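Local coordinates for protein peptidase, zinc-dependent (Methanocorpusculum labreanum, PDB 3LMC) that probably acts as a zinc-dependent metallopeptidase of the M54 family and carries a separate iron ion held by cysteines, at residues E22-L27 and R180-C184. Residues are numbered along the deposited sequence; the frame is centred on the assembly and turned at random.
Sequences ELSAVL and RKYFC. With FE (Fe (III) ion), chain B.
Lys181 reaches from the loop 180-184 to Glu22 of helix 16-27, at the polar end of a contact that becomes apolar around Val26, Leu27 and Phe183. Its CB is directed at the helix, and the chain continues extended beyond CG toward the carboxylate. CD comes within 3.5 Å of Glu22 OE1, the two chains meeting at a slant. CE draws nearer to the same oxygen, and NZ closes a salt bridge to Glu22 OE1 at 2.9 Å. The bond uses the syn lone pair of OE1, on the side of OE2, which itself stays 3.9 Å from Lys181 NZ. Glu22 presents this group with CG anti to its own carbonyl carbon (chi1 -57°) and an extended chain beyond. NZ is also salt-bridged to Asp141, so two carboxylates probably share its charge. A glutamine in place of Glu22 would probably leave the ammonium group relying on Asp141 alone for charge compensation. One helical turn on, Val26 CG2, anti to the backbone N, packs 3.8 Å from Tyr182 N, against the Lys181-Tyr182 peptide, part of the inverse gamma turn centred on Lys181. The same methyl packs against the Phe183 ring, with Val26 CG2 4.0 Å from Phe183 CE2. The Val26 carbonyl meets the edge of this ring near its plane, with Val26 O 3.3 Å from Phe183 CD2. Leu27 CD2 approaches the ring obliquely, 4.0 Å from Phe183 CZ. Next to Phe183, Cys184 binds iron through SG and N-caps helix 185-191; Cys160, Cys165 and Cys187 complete the four-cysteine site. The C-terminal end of helix 16-27 thus packs against both the iron-binding loop and helix 136-154, where Glu22 touches Ile140 and Val144, and Val26 rests on Ala148, beside the zinc ligand His149.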
ATOM      1  N   GLU A  22       2.777   0.874 -12.864  1.00 18.77           N
ATOM      2  CA  GLU A  22       3.228   2.215 -12.482  1.00 17.93           C
ATOM      3  C   GLU A  22       3.941   2.233 -11.122  1.00 21.21           C
ATOM      4  O   GLU A  22       4.845   3.044 -10.896  1.00 21.07           O
ATOM      5  CB  GLU A  22       2.042   3.169 -12.438  1.00 16.37           C
ATOM      6  CG  GLU A  22       1.269   3.267 -13.731  1.00 15.08           C
ATOM      7  CD  GLU A  22       0.492   4.575 -13.843  1.00 21.17           C
ATOM      8  OE1 GLU A  22       0.652   5.450 -12.964  1.00 22.49           O
ATOM      9  OE2 GLU A  22      -0.255   4.736 -14.823  1.00 21.04           O
ATOM     10  N   LEU A  23       3.518   1.360 -10.209  1.00 16.26           N
ATOM     11  CA  LEU A  23       4.213   1.224  -8.946  1.00 15.82           C
ATOM     12  C   LEU A  23       5.605   0.736  -9.276  1.00 19.90           C
ATOM     13  O   LEU A  23       6.592   1.245  -8.753  1.00 19.54           O
ATOM     14  CB  LEU A  23       3.516   0.228  -8.016  1.00 19.40           C
ATOM     15  CG  LEU A  23       2.385   0.742  -7.119  1.00 21.70           C
ATOM     16  CD1 LEU A  23       1.845  -0.383  -6.231  1.00 20.34           C
ATOM     17  CD2 LEU A  23       2.894   1.907  -6.270  1.00 25.06           C
ATOM     18  N   SER A  24       5.694  -0.251 -10.160  1.00 18.85           N
ATOM     19  CA  SER A  24       7.001  -0.788 -10.525  1.00 18.77           C
ATOM     20  C   SER A  24       7.895   0.273 -11.187  1.00 19.62           C
ATOM     21  O   SER A  24       9.091   0.315 -10.928  1.00 21.44           O
ATOM     22  CB  SER A  24       6.852  -1.992 -11.445  1.00 26.87           C
ATOM     23  OG  SER A  24       8.113  -2.369 -11.961  1.00 38.11           O
ATOM     24  N   ALA A  25       7.320   1.124 -12.038  1.00 22.12           N
ATOM     25  CA  ALA A  25       8.109   2.145 -12.730  1.00 21.70           C
ATOM     26  C   ALA A  25       8.613   3.220 -11.785  1.00 19.17           C
ATOM     27  O   ALA A  25       9.767   3.601 -11.847  1.00 21.78           O
ATOM     28  CB  ALA A  25       7.320   2.779 -13.870  1.00 17.19           C
ATOM     29  N   VAL A  26       7.746   3.700 -10.902  1.00 21.39           N
ATOM     30  CA  VAL A  26       8.097   4.796 -10.006  1.00 26.15           C
ATOM     31  C   VAL A  26       9.092   4.347  -8.917  1.00 26.37           C
ATOM     32  O   VAL A  26       9.980   5.107  -8.523  1.00 20.76           O
ATOM     33  CB  VAL A  26       6.827   5.500  -9.408  1.00 28.45           C
ATOM     34  CG1 VAL A  26       6.074   4.586  -8.442  1.00 19.93           C
ATOM     35  CG2 VAL A  26       7.217   6.802  -8.730  1.00 34.65           C
ATOM     36  N   LEU A  27       8.951   3.101  -8.468  1.00 22.00           N
ATOM     37  CA  LEU A  27       9.867   2.504  -7.498  1.00 20.45           C
ATOM     38  C   LEU A  27      11.158   2.010  -8.180  1.00 26.18           C
ATOM     39  O   LEU A  27      12.202   1.866  -7.532  1.00 23.79           O
ATOM     40  CB  LEU A  27       9.183   1.339  -6.779  1.00 12.09           C
ATOM     41  CG  LEU A  27       7.998   1.669  -5.865  1.00 19.11           C
ATOM     42  CD1 LEU A  27       7.180   0.415  -5.565  1.00 21.71           C
ATOM     43  CD2 LEU A  27       8.450   2.330  -4.567  1.00 17.06           C
ATOM     44  N   ARG A 180       3.441  14.308  -7.431  1.00 19.35           N
ATOM     45  CA  ARG A 180       3.749  13.785  -8.761  1.00 21.46           C
ATOM     46  C   ARG A 180       4.252  12.353  -8.636  1.00 20.61           C
ATOM     47  O   ARG A 180       4.589  11.904  -7.539  1.00 21.93           O
ATOM     48  CB  ARG A 180       4.805  14.635  -9.469  1.00 20.03           C
ATOM     49  CG  ARG A 180       4.297  15.962 -10.032  1.00 35.22           C
ATOM     50  CD  ARG A 180       4.001  16.956  -8.925  1.00 42.87           C
ATOM     51  NE  ARG A 180       4.063  18.337  -9.398  1.00 51.05           N
ATOM     52  CZ  ARG A 180       3.000  19.099  -9.635  1.00 54.51           C
ATOM     53  NH1 ARG A 180       1.776  18.623  -9.440  1.00 53.14           N
ATOM     54  NH2 ARG A 180       3.162  20.342 -10.063  1.00 58.37           N
ATOM     55  N   LYS A 181       4.263  11.629  -9.752  1.00 17.75           N
ATOM     56  CA  LYS A 181       4.797  10.278  -9.756  1.00 18.41           C
ATOM     57  C   LYS A 181       6.308  10.421  -9.828  1.00 20.70           C
ATOM     58  O   LYS A 181       6.909  10.320 -10.900  1.00 19.99           O
ATOM     59  CB  LYS A 181       4.229   9.459 -10.927  1.00 15.60           C
ATOM     60  CG  LYS A 181       2.757   9.047 -10.712  1.00 15.95           C
ATOM     61  CD  LYS A 181       2.106   8.521 -11.968  1.00 19.81           C
ATOM     62  CE  LYS A 181       0.584   8.457 -11.801  1.00 22.94           C
ATOM     63  NZ  LYS A 181      -0.129   8.277 -13.104  1.00 23.80           N
ATOM     64  N   TYR A 182       6.912  10.637  -8.664  1.00 18.06           N
ATOM     65  CA  TYR A 182       8.219  11.277  -8.578  1.00 22.90           C
ATOM     66  C   TYR A 182       8.823  11.080  -7.191  1.00 21.64           C
ATOM     67  O   TYR A 182       8.200  11.408  -6.185  1.00 18.30           O
ATOM     68  CB  TYR A 182       8.024  12.783  -8.841  1.00 24.68           C
ATOM     69  CG  TYR A 182       9.237  13.671  -8.673  1.00 30.11           C
ATOM     70  CD1 TYR A 182      10.304  13.592  -9.555  1.00 35.10           C
ATOM     71  CD2 TYR A 182       9.294  14.631  -7.663  1.00 35.15           C
ATOM     72  CE1 TYR A 182      11.409  14.419  -9.427  1.00 36.92           C
ATOM     73  CE2 TYR A 182      10.407  15.469  -7.521  1.00 35.27           C
ATOM     74  CZ  TYR A 182      11.458  15.352  -8.410  1.00 38.07           C
ATOM     75  OH  TYR A 182      12.567  16.164  -8.300  1.00 42.07           O
ATOM     76  N   PHE A 183      10.027  10.530  -7.135  1.00 21.88           N
ATOM     77  CA  PHE A 183      10.825  10.592  -5.920  1.00 21.83           C
ATOM     78  C   PHE A 183      11.873  11.671  -6.127  1.00 22.22           C
ATOM     79  O   PHE A 183      12.653  11.590  -7.079  1.00 23.22           O
ATOM     80  CB  PHE A 183      11.533   9.265  -5.670  1.00 25.62           C
ATOM     81  CG  PHE A 183      10.645   8.194  -5.106  1.00 23.45           C
ATOM     82  CD1 PHE A 183      10.373   8.152  -3.763  1.00 19.79           C
ATOM     83  CD2 PHE A 183      10.108   7.214  -5.922  1.00 22.10           C
ATOM     84  CE1 PHE A 183       9.575   7.178  -3.238  1.00 20.28           C
ATOM     85  CE2 PHE A 183       9.302   6.233  -5.397  1.00 16.45           C
ATOM     86  CZ  PHE A 183       9.042   6.212  -4.049  1.00 15.71           C
ATOM     87  N   CYS A 184      11.904  12.678  -5.253  1.00 19.54           N
ATOM     88  CA  CYS A 184      12.896  13.749  -5.384  1.00 23.14           C
ATOM     89  C   CYS A 184      14.318  13.204  -5.241  1.00 26.07           C
ATOM     90  O   CYS A 184      14.516  12.008  -4.996  1.00 28.17           O
ATOM     91  CB  CYS A 184      12.654  14.861  -4.365  1.00 28.66           C
ATOM     92  SG  CYS A 184      13.135  14.448  -2.674  1.00 28.01           S
TER
HETATM   93 FE    FE B 211      11.403  13.432  -1.462  1.00 22.47          FE